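Local coordinates for DNA repair protein RecN (Deinococcus radiodurans, PDB 4ABX), which may take part in recombinational repair of damaged DNA as an SMC-like, ATP-binding protein, represented here by its coiled-coil domain, at residues Q13-A18 with E158-E163; P29-E34 with L145-V149. All blocks are in the same frame, centred on the assembly; numbering follows the deposited sequence.

Contact 1: residues Q13-A18 with E158-E163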
loop_
_atom_site.group_PDB
_atom_site.type_symbol
_atom_site.label_atom_id
_atom_site.label_comp_id
_atom_site.label_asym_id
_atom_site.label_seq_id
_atom_site.Cartn_x
_atom_site.Cartn_y
_atom_site.Cartn_z
ATOM N N GLN A 13 -32.838 -31.461 51.709
ATOM C CA GLN A 13 -32.697 -32.358 50.572
ATOM C C GLN A 13 -33.853 -32.172 49.593
ATOM O O GLN A 13 -33.665 -32.232 48.379
ATOM C CB GLN A 13 -32.600 -33.815 51.027
ATOM C CG GLN A 13 -32.367 -34.803 49.887
ATOM C CD GLN A 13 -30.969 -34.708 49.302
ATOM O OE1 GLN A 13 -30.646 -35.380 48.325
ATOM N NE2 GLN A 13 -30.130 -33.877 49.907
ATOM N N ILE A 14 -35.049 -31.939 50.126
ATOM C CA ILE A 14 -36.212 -31.638 49.291
ATOM C C ILE A 14 -35.985 -30.392 48.426
ATOM O O ILE A 14 -36.314 -30.396 47.241
ATOM C CB ILE A 14 -37.495 -31.473 50.138
ATOM C CG1 ILE A 14 -37.932 -32.831 50.687
ATOM C CG2 ILE A 14 -38.617 -30.837 49.315
ATOM C CD1 ILE A 14 -39.094 -32.769 51.674
ATOM N N ASP A 15 -35.424 -29.336 49.017
ATOM C CA ASP A 15 -35.136 -28.106 48.279
ATOM C C ASP A 15 -34.082 -28.339 47.202
ATOM O O ASP A 15 -34.189 -27.829 46.089
ATOM C CB ASP A 15 -34.647 -27.000 49.220
ATOM C CG ASP A 15 -35.767 -26.377 50.034
ATOM O OD1 ASP A 15 -36.941 -26.503 49.634
ATOM O OD2 ASP A 15 -35.467 -25.746 51.070
ATOM N N LEU A 16 -33.045 -29.091 47.556
ATOM C CA LEU A 16 -31.977 -29.433 46.621
ATOM C C LEU A 16 -32.531 -30.118 45.372
ATOM O O LEU A 16 -32.269 -29.700 44.244
ATOM C CB LEU A 16 -30.967 -30.355 47.310
ATOM C CG LEU A 16 -29.865 -30.993 46.461
ATOM C CD1 LEU A 16 -29.055 -29.929 45.737
ATOM C CD2 LEU A 16 -28.963 -31.846 47.334
ATOM N N LEU A 17 -33.302 -31.177 45.582
ATOM C CA LEU A 17 -33.803 -31.978 44.475
ATOM C C LEU A 17 -34.808 -31.195 43.632
ATOM O O LEU A 17 -34.774 -31.248 42.400
ATOM C CB LEU A 17 -34.431 -33.270 45.001
ATOM C CG LEU A 17 -33.489 -34.201 45.767
ATOM C CD1 LEU A 17 -34.284 -35.233 46.576
ATOM C CD2 LEU A 17 -32.509 -34.882 44.817
ATOM N N ALA A 18 -35.699 -30.468 44.298
ATOM C CA ALA A 18 -36.685 -29.662 43.588
ATOM C C ALA A 18 -35.990 -28.673 42.654
ATOM O O ALA A 18 -36.429 -28.461 41.526
ATOM C CB ALA A 18 -37.592 -28.930 44.566
ATOM N N GLU A 158 -36.720 -39.564 43.848
ATOM C CA GLU A 158 -36.225 -39.413 45.208
ATOM C C GLU A 158 -37.013 -38.323 45.943
ATOM O O GLU A 158 -37.404 -38.489 47.096
ATOM C CB GLU A 158 -34.729 -39.101 45.199
ATOM C CG GLU A 158 -34.103 -39.087 46.583
ATOM C CD GLU A 158 -32.674 -38.586 46.574
ATOM O OE1 GLU A 158 -32.082 -38.484 45.479
ATOM O OE2 GLU A 158 -32.141 -38.297 47.666
ATOM N N LEU A 159 -37.266 -37.220 45.250
ATOM C CA LEU A 159 -38.036 -36.111 45.799
ATOM C C LEU A 159 -39.442 -36.536 46.244
ATOM O O LEU A 159 -39.921 -36.117 47.296
ATOM C CB LEU A 159 -38.123 -34.979 44.766
ATOM C CG LEU A 159 -39.050 -33.802 45.069
ATOM C CD1 LEU A 159 -38.635 -33.106 46.360
ATOM C CD2 LEU A 159 -39.049 -32.827 43.904
ATOM N N ALA A 160 -40.103 -37.365 45.443
ATOM C CA ALA A 160 -41.444 -37.820 45.786
ATOM C C ALA A 160 -41.448 -38.646 47.071
ATOM O O ALA A 160 -42.364 -38.533 47.890
ATOM C CB ALA A 160 -42.054 -38.613 44.637
ATOM N N GLY A 161 -40.428 -39.483 47.241
ATOM C CA GLY A 161 -40.329 -40.320 48.424
ATOM C C GLY A 161 -40.141 -39.493 49.681
ATOM O O GLY A 161 -40.693 -39.806 50.738
ATOM N N LEU A 162 -39.364 -38.422 49.568
ATOM C CA LEU A 162 -39.108 -37.557 50.715
ATOM C C LEU A 162 -40.348 -36.765 51.117
ATOM O O LEU A 162 -40.657 -36.637 52.300
ATOM C CB LEU A 162 -37.934 -36.617 50.437
ATOM C CG LEU A 162 -36.575 -37.313 50.355
ATOM C CD1 LEU A 162 -35.458 -36.305 50.130
ATOM C CD2 LEU A 162 -36.318 -38.130 51.609
ATOM N N GLU A 163 -41.059 -36.240 50.127
ATOM C CA GLU A 163 -42.292 -35.512 50.385
ATOM C C GLU A 163 -43.327 -36.407 51.067
ATOM O O GLU A 163 -44.056 -35.962 51.952
ATOM C CB GLU A 163 -42.852 -34.937 49.083
ATOM C CG GLU A 163 -41.946 -33.897 48.444
ATOM C CD GLU A 163 -42.496 -33.367 47.139
ATOM O OE1 GLU A 163 -43.246 -34.104 46.467
ATOM O OE2 GLU A 163 -42.182 -32.211 46.787
#
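Ile14 and Leu17 of the first helix meet Leu159 and Leu162 of the last in a small apolar seam. CG2 of Ile14 lies 3.7 Å from CD1 of Leu159, the two side chains crossing at about a right angle, and the same leucine methyl touches the carbonyl O of Ile14. The other branch of Ile14 turns to the next helical turn: CG1 packs 3.8 Å from CB of Leu162, and here the side chains run past each other in opposite directions. That division of labour follows from chi1 of -71°, which places CG1 beside the backbone N and CG2 beside the carbonyl carbon. Leu17 is the buried member, its CD1 standing 3.9 Å from CD1 of Leu162 and its CB 4.1 Å from CB of Leu159. CD2 of Leu159 ends against the backbone of Ala18, 4.0 Å from its CA.

Glu158 lies at the margin of this seam. With CG anti to the backbone N (chi1 -173°) and the chain extended beyond it, the carboxylate is carried across the isobutyl end of Leu17, with CD 3.7 Å from Leu17 CD1. Gln13 adds its CG, which approaches Leu162 CD1.

The segment axes come within 9.6 Å at 150° between their directions, which describes an antiparallel helix pair with aliphatic side chains facing each other, consistent with a coiled-coil domain. Residues 13-18 belong to helix 6-27 and residues 158-163 to helix 145-169, so the contact pairs the two terminal helices of the fragment, near its chain ends and at the surface.

Contact 2: residues P29-E34 with L145-V149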
loop_
_atom_site.group_PDB
_atom_site.type_symbol
_atom_site.label_atom_id
_atom_site.label_comp_id
_atom_site.label_asym_id
_atom_site.label_seq_id
_atom_site.Cartn_x
_atom_site.Cartn_y
_atom_site.Cartn_z
ATOM N N PRO A 29 -33.669 -30.804 27.965
ATOM C CA PRO A 29 -32.678 -31.428 27.081
ATOM C C PRO A 29 -33.250 -32.615 26.310
ATOM O O PRO A 29 -33.904 -33.484 26.887
ATOM C CB PRO A 29 -31.587 -31.896 28.051
ATOM C CG PRO A 29 -32.272 -32.001 29.380
ATOM C CD PRO A 29 -33.274 -30.888 29.381
ATOM N N ASP A 30 -32.993 -32.645 25.009
ATOM C CA ASP A 30 -33.483 -33.716 24.150
ATOM C C ASP A 30 -32.303 -34.475 23.562
ATOM O O ASP A 30 -31.735 -34.064 22.547
ATOM C CB ASP A 30 -34.360 -33.132 23.042
ATOM C CG ASP A 30 -34.792 -34.170 22.017
ATOM O OD1 ASP A 30 -34.839 -35.374 22.346
ATOM O OD2 ASP A 30 -35.090 -33.769 20.874
ATOM N N PRO A 31 -31.925 -35.591 24.205
ATOM C CA PRO A 31 -30.737 -36.331 23.771
ATOM C C PRO A 31 -30.723 -36.503 22.256
ATOM O O PRO A 31 -31.737 -36.872 21.663
ATOM C CB PRO A 31 -30.890 -37.678 24.472
ATOM C CG PRO A 31 -31.679 -37.358 25.713
ATOM C CD PRO A 31 -32.643 -36.278 25.295
ATOM N N GLY A 32 -29.587 -36.213 21.633
ATOM C CA GLY A 32 -29.485 -36.286 20.185
ATOM C C GLY A 32 -29.515 -34.938 19.480
ATOM O O GLY A 32 -28.973 -34.799 18.382
ATOM N N GLU A 33 -30.134 -33.938 20.107
ATOM C CA GLU A 33 -30.303 -32.629 19.471
ATOM C C GLU A 33 -28.976 -31.930 19.162
ATOM O O GLU A 33 -28.928 -31.024 18.328
ATOM C CB GLU A 33 -31.191 -31.712 20.322
ATOM C CG GLU A 33 -30.518 -31.172 21.598
ATOM C CD GLU A 33 -31.411 -30.204 22.368
ATOM O OE1 GLU A 33 -31.689 -29.103 21.847
ATOM O OE2 GLU A 33 -31.843 -30.543 23.491
ATOM N N GLU A 34 -27.903 -32.344 19.831
ATOM C CA GLU A 34 -26.612 -31.676 19.663
ATOM C C GLU A 34 -25.986 -31.915 18.295
ATOM O O GLU A 34 -25.159 -31.113 17.843
ATOM C CB GLU A 34 -25.634 -32.075 20.772
ATOM C CG GLU A 34 -25.981 -31.491 22.131
ATOM C CD GLU A 34 -25.162 -32.094 23.258
ATOM O OE1 GLU A 34 -25.095 -33.340 23.357
ATOM O OE2 GLU A 34 -24.584 -31.317 24.047
ATOM N N LEU A 145 -26.267 -35.884 27.503
ATOM C CA LEU A 145 -27.644 -35.453 27.731
ATOM C C LEU A 145 -28.489 -36.612 28.243
ATOM O O LEU A 145 -29.416 -36.410 29.026
ATOM C CB LEU A 145 -28.270 -34.866 26.463
ATOM C CG LEU A 145 -27.662 -33.542 25.977
ATOM C CD1 LEU A 145 -28.400 -33.036 24.745
ATOM C CD2 LEU A 145 -27.679 -32.493 27.101
ATOM N N GLU A 146 -28.170 -37.823 27.797
ATOM C CA GLU A 146 -28.818 -39.014 28.334
ATOM C C GLU A 146 -28.636 -39.071 29.850
ATOM O O GLU A 146 -29.598 -39.290 30.589
ATOM C CB GLU A 146 -28.262 -40.293 27.692
ATOM C CG GLU A 146 -28.714 -40.554 26.254
ATOM C CD GLU A 146 -27.797 -39.928 25.202
ATOM O OE1 GLU A 146 -27.070 -38.953 25.514
ATOM O OE2 GLU A 146 -27.808 -40.414 24.049
ATOM N N ASP A 147 -27.399 -38.880 30.310
ATOM C CA ASP A 147 -27.107 -38.883 31.743
ATOM C C ASP A 147 -27.890 -37.793 32.461
ATOM O O ASP A 147 -28.396 -38.005 33.564
ATOM C CB ASP A 147 -25.607 -38.699 32.004
ATOM C CG ASP A 147 -24.779 -39.888 31.551
ATOM O OD1 ASP A 147 -25.030 -41.020 32.025
ATOM O OD2 ASP A 147 -23.875 -39.689 30.709
ATOM N N VAL A 148 -27.976 -36.619 31.837
ATOM C CA VAL A 148 -28.688 -35.490 32.425
ATOM C C VAL A 148 -30.170 -35.809 32.619
ATOM O O VAL A 148 -30.760 -35.498 33.660
ATOM C CB VAL A 148 -28.573 -34.225 31.549
ATOM C CG1 VAL A 148 -29.310 -33.062 32.197
ATOM C CG2 VAL A 148 -27.109 -33.867 31.304
ATOM N N VAL A 149 -30.775 -36.414 31.605
ATOM C CA VAL A 149 -32.189 -36.763 31.671
ATOM C C VAL A 149 -32.413 -37.807 32.764
ATOM O O VAL A 149 -33.347 -37.696 33.566
ATOM C CB VAL A 149 -32.708 -37.279 30.314
ATOM C CG1 VAL A 149 -34.079 -37.937 30.475
ATOM C CG2 VAL A 149 -32.760 -36.138 29.298
HETATM O O HOH W 1 -24.786 -35.496 24.897
#
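This is a loop-to-helix contact at the loop between helices 6-27 and 33-63, where Pro29, Pro31 and Glu34 touch Leu145, the first residue of helix 145-169. Leu145 loses the most surface to the contact and its branches part: CD2 faces CB of Pro29 at 4.1 Å, whereas CD1 meets OE1 of Glu34 at 3.6 Å. Pro31 lies over the helix start, with CA 3.9 Å from Leu145 CB, and its CG reaches one turn on, 3.9 Å from CG2 of Val149. The carboxylate of Glu146 bends back at chi2 to rest against Pro31 CB.

Polar linkage is through a water, which donates to Glu34 OE1 (2.7 Å) and accepts from Leu145 N (3.0 Å). The loop contains a type II beta turn from Asp30 to Glu33, closed by Glu33 N to Asp30 O; at Gly32 a CB would collide with Pro31 O, which calls for glycine. Asp30 N bonds Glu33 OE2 (2.8 Å, N-H...O angle 163°) on its anti side, 23° out of the carboxylate plane.

Salt bridges from Glu33 to Arg130 and Glu34 to Lys138 tie the turn to helix 121-141, whose Leu134 touches Leu145; Ile24 of helix 6-27 packs on Pro29 and Val148.

How the contacts relate
Both contacts use helix 145-169, contact 1 well along it and contact 2 at its start, with centres 23 Å apart and nearest atoms about 11 Å apart. Contact 1 is a surface contact 39 Å from the chain's centre; contact 2, at 22 Å, is partly buried. Their buried areas are nearly equal, 372 and 375 Å², yet the chemistry differs: helix against helix through aliphatic branches in contact 1, proline rings against Leu145 and Val149, with a water bridge from Glu34 to Leu145 N, in contact 2. The last helix thus meets the turn that leads from helix 6-27 into helix 33-63 at its start, and helix 6-27 itself farther along.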